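Local atomic coordinates of sensor protein kinase HptS (Staphylococcus aureus, PDB entry 6LKI), a protein that probably senses an extracellular signal through its extracytoplasmic domain and autophosphorylates on a histidine as the kinase of a two-component system. Residues His15-Lys18 against Gln19-Phe23. Sequence-based numbering, arbitrary orientation.
Sequences HTEK and QIQTF
Gln-19, Ile-20, Gln-21 and Thr-22 each give their backbone N-H to the carbonyl four residues earlier in regular alpha-helical i to i+4 bonds, and the tightest of these runs 2.9 Å from Thr-22 N to Lys-18 O. The clearest side-chain bond joins Glu-17 to Gln-21, one helical turn on, where Gln-21 NE2 donates to Glu-17 OE2 over 2.7 Å and almost straight, at 164°. The oxygen lies close to the amide plane of Gln-21, yet the donor reaches it from above the carboxylate plane; the two flat groups are turned 46° against each other. Both chains bend at chi2 (-89° in Glu-17), which brings their ends together alongside the helix. The other end of the Gln-21 amide is held too, since OE1 is hydrogen-bonded to His-89 of strand 84-92, so the amide links the acid to the neighbouring sheet. His-15 and Gln-19 meet by a CH-pi contact, with Gln-19 CG over the imidazole face, 4.2 Å from its centroid; the amide oxygen OE1 has a weak hydrogen bond to Gln-56. On the buried side, Ile-20 CG1 packs 3.4 Å from Thr-16 O, while Thr-16 CG2 and Ile-20 CD1 come no closer than 4.4 Å; Thr-16 OG1 turns back to bond Ser-12 O. Ile-20 also touches Phe-86, and Phe-23 packs on Leu-49 and Leu-52 of helix 39-55. These are i to i+4 side-chain pairings on successive turns of the long helix 2-31, which here rests on strand 84-92, an edge strand within the chain of a four-stranded antiparallel sheet of order 2-1-4-3; a second sheet of the same order follows, consistent with a tandem PAS-like (double Cache) extracytoplasmic sensor.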
loop_
_atom_site.group_PDB
_atom_site.type_symbol
_atom_site.label_atom_id
_atom_site.label_comp_id
_atom_site.label_asym_id
_atom_site.label_seq_id
_atom_site.Cartn_x
_atom_site.Cartn_y
_atom_site.Cartn_z
ATOM N N HIS B 15 -0.041 -2.845 -30.301
ATOM C CA HIS B 15 -1.467 -2.755 -30.599
ATOM C C HIS B 15 -2.313 -2.932 -29.343
ATOM O O HIS B 15 -3.309 -2.226 -29.158
ATOM C CB HIS B 15 -1.839 -3.797 -31.654
ATOM C CG HIS B 15 -3.238 -3.666 -32.171
ATOM N ND1 HIS B 15 -3.621 -2.661 -33.034
ATOM C CD2 HIS B 15 -4.342 -4.420 -31.957
ATOM C CE1 HIS B 15 -4.903 -2.798 -33.324
ATOM N NE2 HIS B 15 -5.363 -3.859 -32.685
ATOM N N THR B 16 -1.927 -3.863 -28.466
ATOM C CA THR B 16 -2.711 -4.117 -27.261
ATOM C C THR B 16 -2.731 -2.898 -26.346
ATOM O O THR B 16 -3.777 -2.550 -25.787
ATOM C CB THR B 16 -2.156 -5.334 -26.521
ATOM O OG1 THR B 16 -2.297 -6.500 -27.342
ATOM C CG2 THR B 16 -2.897 -5.554 -25.207
ATOM N N GLU B 17 -1.586 -2.232 -26.187
ATOM C CA GLU B 17 -1.532 -1.054 -25.328
ATOM C C GLU B 17 -2.395 0.074 -25.882
ATOM O O GLU B 17 -3.024 0.816 -25.119
ATOM C CB GLU B 17 -0.086 -0.592 -25.156
ATOM C CG GLU B 17 0.155 0.199 -23.883
ATOM C CD GLU B 17 -0.083 1.685 -24.065
ATOM O OE1 GLU B 17 -0.156 2.138 -25.227
ATOM O OE2 GLU B 17 -0.191 2.400 -23.048
ATOM N N LYS B 18 -2.432 0.218 -27.210
ATOM C CA LYS B 18 -3.310 1.204 -27.835
ATOM C C LYS B 18 -4.770 0.914 -27.515
ATOM O O LYS B 18 -5.537 1.822 -27.171
ATOM C CB LYS B 18 -3.070 1.220 -29.348
ATOM C CG LYS B 18 -4.030 2.074 -30.184
ATOM C CD LYS B 18 -5.251 1.286 -30.668
ATOM C CE LYS B 18 -6.479 2.171 -30.712
ATOM N NZ LYS B 18 -7.751 1.403 -30.786
ATOM N N GLN B 19 -5.174 -0.354 -27.633
ATOM C CA GLN B 19 -6.559 -0.719 -27.365
ATOM C C GLN B 19 -6.940 -0.444 -25.919
ATOM O O GLN B 19 -8.088 -0.077 -25.639
ATOM C CB GLN B 19 -6.789 -2.192 -27.709
ATOM C CG GLN B 19 -6.452 -2.537 -29.149
ATOM C CD GLN B 19 -7.591 -3.233 -29.864
ATOM O OE1 GLN B 19 -8.363 -3.973 -29.253
ATOM N NE2 GLN B 19 -7.706 -2.995 -31.165
ATOM N N ILE B 20 -5.995 -0.606 -24.989
ATOM C CA ILE B 20 -6.267 -0.280 -23.591
ATOM C C ILE B 20 -6.512 1.216 -23.436
ATOM O O ILE B 20 -7.484 1.643 -22.801
ATOM C CB ILE B 20 -5.112 -0.755 -22.690
ATOM C CG1 ILE B 20 -5.035 -2.285 -22.685
ATOM C CG2 ILE B 20 -5.286 -0.216 -21.279
ATOM C CD1 ILE B 20 -3.843 -2.833 -21.925
ATOM N N GLN B 21 -5.639 2.035 -24.026
ATOM C CA GLN B 21 -5.774 3.482 -23.890
ATOM C C GLN B 21 -7.067 3.983 -24.523
ATOM O O GLN B 21 -7.735 4.866 -23.971
ATOM C CB GLN B 21 -4.566 4.183 -24.511
ATOM C CG GLN B 21 -3.234 3.820 -23.867
ATOM C CD GLN B 21 -3.099 4.343 -22.447
ATOM O OE1 GLN B 21 -3.888 5.175 -21.998
ATOM N NE2 GLN B 21 -2.090 3.859 -21.733
ATOM N N THR B 22 -7.414 3.416 -25.667
ATOM C CA THR B 22 -8.636 3.773 -26.338
ATOM C C THR B 22 -9.825 3.392 -25.511
ATOM O O THR B 22 -10.750 4.114 -25.431
ATOM C CB THR B 22 -8.758 3.091 -27.697
ATOM O OG1 THR B 22 -7.712 3.491 -28.539
ATOM C CG2 THR B 22 -10.041 3.429 -28.358
ATOM N N PHE B 23 -9.771 2.233 -24.905
ATOM C CA PHE B 23 -10.798 1.790 -23.989
ATOM C C PHE B 23 -11.013 2.808 -22.874
ATOM O O PHE B 23 -12.096 3.175 -22.590
ATOM C CB PHE B 23 -10.460 0.402 -23.446
ATOM C CG PHE B 23 -11.314 -0.035 -22.289
ATOM C CD1 PHE B 23 -12.436 -0.751 -22.495
ATOM C CD2 PHE B 23 -10.963 0.261 -21.005
ATOM C CE1 PHE B 23 -13.211 -1.157 -21.447
ATOM C CE2 PHE B 23 -11.716 -0.137 -19.949
ATOM C CZ PHE B 23 -12.857 -0.835 -20.172
#